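Local coordinates for SusD/RagB family nutrient-binding outer membrane lipoprotein (Bacteroides vulgatus, PDB 4F7A), which probably binds glycans, perhaps mucin O-glycans, at the outer membrane as a SusD-like lipoprotein with a TPR-like fold, at residues N143-Q151 against Q484-L492. Residues are numbered along the deposited sequence; the frame is centred on the assembly and turned at random.
Sequences NETNSVDTQ and QYKNLCTAL
N146 and N487 lay their amide groups against each other, the two planes 24° apart. Followed outward from CB, the N146 side chain meets N487 at every atom. N146 CB sits 4.0 Å from N487 ND2. N146 CG is 3.5 Å from the same N487 ND2. N146 ND2 lies almost directly above N487 CG, 3.6 Å away, and donates to a water that in turn donates to N487 O. N146 OD1 rests beside N487 CB without bonding N487. Instead N146 OD1 accepts from V148 N at 2.9 Å, which closes an Asx turn. CG anti to the backbone N (chi1 -175°) carries the amide out over N487, and chi2 (-21°) turns OD1 back to V148 N. With an alanine in place of N146, V148 N would probably lose its side-chain acceptor, and N487 both its stacked amide and the water link to its O.

Next to this pair, S147 OG donates to Q484 OE1 at 2.5 Å, in the carbonyl plane and on a lone pair. A second water donates to S147 OG and accepts from N487 ND2. V148 is buried. Its CG2 touches L488 CD2, and V148 CG1 lies 3.7 Å from A491 CB. T150 CG2 lies 3.9 Å from the same A491 CB. A further water joins Q151 N to A491 O.

T150 is the N-cap of helix 151-174. The arrangement is peripheral loop-on-helix packing in a SusD-like, TPR-related fold: the loop before that helix, shaped by its Asx turn, packs on helix 482-492 through stacked amides, the S147-Q484 bond, V148 and bridging waters.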
loop_
_atom_site.group_PDB
_atom_site.type_symbol
_atom_site.label_atom_id
_atom_site.label_comp_id
_atom_site.label_asym_id
_atom_site.label_seq_id
_atom_site.Cartn_x
_atom_site.Cartn_y
_atom_site.Cartn_z
ATOM N N ASN A 143 -10.551 -5.120 27.132
ATOM C CA ASN A 143 -11.867 -5.581 27.598
ATOM C C ASN A 143 -12.844 -4.423 27.913
ATOM O O ASN A 143 -13.543 -4.441 28.925
ATOM C CB ASN A 143 -11.710 -6.531 28.812
ATOM N N GLU A 144 -12.877 -3.411 27.042
ATOM C CA GLU A 144 -13.817 -2.305 27.194
ATOM C C GLU A 144 -15.118 -2.678 26.535
ATOM O O GLU A 144 -15.165 -3.580 25.691
ATOM C CB GLU A 144 -13.258 -1.013 26.605
ATOM C CG GLU A 144 -11.980 -0.595 27.308
ATOM C CD GLU A 144 -11.731 0.889 27.296
ATOM O OE1 GLU A 144 -12.620 1.651 26.853
ATOM O OE2 GLU A 144 -10.629 1.290 27.733
ATOM N N THR A 145 -16.172 -1.980 26.935
ATOM C CA THR A 145 -17.524 -2.212 26.427
ATOM C C THR A 145 -17.572 -2.129 24.905
ATOM O O THR A 145 -18.120 -3.010 24.259
ATOM C CB THR A 145 -18.495 -1.136 26.961
ATOM O OG1 THR A 145 -18.356 -1.026 28.377
ATOM C CG2 THR A 145 -19.941 -1.495 26.614
ATOM N N ASN A 146 -16.999 -1.056 24.357
ATOM C CA ASN A 146 -16.905 -0.858 22.902
ATOM C C ASN A 146 -15.431 -0.954 22.494
ATOM O O ASN A 146 -14.602 -0.139 22.903
ATOM C CB ASN A 146 -17.527 0.497 22.500
ATOM C CG ASN A 146 -17.576 0.700 20.990
ATOM O OD1 ASN A 146 -16.837 0.062 20.230
ATOM N ND2 ASN A 146 -18.461 1.581 20.546
ATOM N N SER A 147 -15.114 -1.986 21.711
ATOM C CA SER A 147 -13.741 -2.304 21.315
ATOM C C SER A 147 -13.226 -1.494 20.116
ATOM O O SER A 147 -12.045 -1.590 19.739
ATOM C CB SER A 147 -13.700 -3.789 20.946
ATOM O OG SER A 147 -14.734 -4.085 19.976
ATOM N N VAL A 148 -14.104 -0.707 19.508
ATOM C CA VAL A 148 -13.844 -0.129 18.193
ATOM C C VAL A 148 -13.242 1.276 18.270
ATOM O O VAL A 148 -13.711 2.133 19.033
ATOM C CB VAL A 148 -15.159 -0.084 17.366
ATOM C CG1 VAL A 148 -14.981 0.713 16.051
ATOM C CG2 VAL A 148 -15.613 -1.504 17.060
ATOM N N ASP A 149 -12.206 1.505 17.471
ATOM C CA ASP A 149 -11.738 2.865 17.174
ATOM C C ASP A 149 -12.373 3.352 15.874
ATOM O O ASP A 149 -12.318 2.648 14.874
ATOM C CB ASP A 149 -10.232 2.908 16.893
ATOM C CG ASP A 149 -9.376 2.677 18.081
ATOM O OD1 ASP A 149 -9.873 2.663 19.227
ATOM O OD2 ASP A 149 -8.142 2.518 17.848
ATOM N N THR A 150 -12.879 4.583 15.845
ATOM C CA THR A 150 -13.122 5.261 14.554
ATOM C C THR A 150 -11.773 5.372 13.829
ATOM O O THR A 150 -10.707 5.254 14.461
ATOM C CB THR A 150 -13.712 6.675 14.728
ATOM O OG1 THR A 150 -12.719 7.508 15.315
ATOM C CG2 THR A 150 -14.989 6.665 15.639
ATOM N N GLN A 151 -11.785 5.558 12.514
ATOM C CA GLN A 151 -10.527 5.723 11.798
ATOM C C GLN A 151 -9.709 6.891 12.349
ATOM O O GLN A 151 -8.484 6.795 12.432
ATOM C CB GLN A 151 -10.754 5.902 10.299
ATOM C CG GLN A 151 -9.464 6.006 9.485
ATOM C CD GLN A 151 -9.729 5.928 7.990
ATOM O OE1 GLN A 151 -10.172 6.915 7.390
ATOM N NE2 GLN A 151 -9.422 4.763 7.365
ATOM N N GLN A 484 -19.927 -6.101 18.185
ATOM C CA GLN A 484 -18.806 -5.390 17.586
ATOM C C GLN A 484 -19.102 -4.922 16.157
ATOM O O GLN A 484 -18.718 -3.816 15.773
ATOM C CB GLN A 484 -17.538 -6.232 17.592
ATOM C CG GLN A 484 -16.345 -5.534 16.975
ATOM C CD GLN A 484 -15.078 -6.233 17.311
ATOM O OE1 GLN A 484 -14.495 -5.995 18.375
ATOM N NE2 GLN A 484 -14.665 -7.161 16.442
ATOM N N TYR A 485 -19.770 -5.760 15.371
ATOM C CA TYR A 485 -20.138 -5.373 14.007
ATOM C C TYR A 485 -21.018 -4.117 14.029
ATOM O O TYR A 485 -20.803 -3.181 13.238
ATOM C CB TYR A 485 -20.848 -6.512 13.293
ATOM C CG TYR A 485 -21.282 -6.133 11.914
ATOM C CD1 TYR A 485 -20.339 -5.883 10.919
ATOM C CD2 TYR A 485 -22.633 -5.977 11.603
ATOM C CE1 TYR A 485 -20.730 -5.502 9.637
ATOM C CE2 TYR A 485 -23.038 -5.594 10.298
ATOM C CZ TYR A 485 -22.069 -5.359 9.327
ATOM O OH TYR A 485 -22.437 -4.979 8.044
ATOM N N LYS A 486 -21.993 -4.082 14.936
ATOM C CA LYS A 486 -22.826 -2.895 15.084
ATOM C C LYS A 486 -21.958 -1.671 15.424
ATOM O O LYS A 486 -22.147 -0.591 14.851
ATOM C CB LYS A 486 -23.888 -3.088 16.158
ATOM C CG LYS A 486 -24.697 -1.783 16.424
ATOM C CD LYS A 486 -25.644 -1.905 17.590
ATOM C CE LYS A 486 -24.923 -2.103 18.926
ATOM N NZ LYS A 486 -25.891 -2.060 20.078
ATOM N N ASN A 487 -21.014 -1.848 16.354
ATOM C CA ASN A 487 -20.104 -0.753 16.729
ATOM C C ASN A 487 -19.188 -0.268 15.616
ATOM O O ASN A 487 -18.893 0.936 15.538
ATOM C CB ASN A 487 -19.262 -1.133 17.952
ATOM C CG ASN A 487 -20.096 -1.278 19.203
ATOM O OD1 ASN A 487 -21.203 -0.724 19.281
ATOM N ND2 ASN A 487 -19.587 -2.045 20.190
ATOM N N LEU A 488 -18.733 -1.202 14.776
ATOM C CA LEU A 488 -17.931 -0.870 13.614
ATOM C C LEU A 488 -18.764 -0.049 12.616
ATOM O O LEU A 488 -18.296 0.963 12.100
ATOM C CB LEU A 488 -17.404 -2.137 12.942
ATOM C CG LEU A 488 -16.259 -2.863 13.653
ATOM C CD1 LEU A 488 -16.101 -4.284 13.067
ATOM C CD2 LEU A 488 -14.937 -2.061 13.533
ATOM N N CYS A 489 -19.998 -0.489 12.368
ATOM C CA CYS A 489 -20.934 0.239 11.526
ATOM C C CYS A 489 -21.239 1.656 12.018
ATOM O O CYS A 489 -21.201 2.615 11.220
ATOM C CB CYS A 489 -22.232 -0.552 11.360
ATOM S SG CYS A 489 -21.990 -2.003 10.292
ATOM N N THR A 490 -21.515 1.791 13.313
ATOM C CA THR A 490 -21.669 3.112 13.935
ATOM C C THR A 490 -20.451 4.006 13.723
ATOM O O THR A 490 -20.594 5.175 13.320
ATOM C CB THR A 490 -21.978 2.972 15.426
ATOM O OG1 THR A 490 -23.179 2.198 15.555
ATOM C CG2 THR A 490 -22.158 4.366 16.129
ATOM N N ALA A 491 -19.260 3.459 13.943
ATOM C CA ALA A 491 -18.007 4.214 13.762
ATOM C C ALA A 491 -17.770 4.599 12.309
ATOM O O ALA A 491 -17.108 5.584 12.042
ATOM C CB ALA A 491 -16.779 3.423 14.313
ATOM N N LEU A 492 -18.282 3.809 11.365
ATOM C CA LEU A 492 -18.111 4.108 9.949
ATOM C C LEU A 492 -18.888 5.336 9.516
ATOM O O LEU A 492 -18.459 6.072 8.603
ATOM C CB LEU A 492 -18.549 2.933 9.110
ATOM C CG LEU A 492 -18.425 2.994 7.602
ATOM C CD1 LEU A 492 -16.953 3.163 7.183
ATOM C CD2 LEU A 492 -19.036 1.733 7.030
HETATM O O HOH W 1 -20.718 -2.208 22.888
HETATM O O HOH W 2 -18.779 2.523 17.742
HETATM O O HOH W 3 -17.340 -3.860 20.458
HETATM O O HOH W 4 -14.376 6.171 11.162
#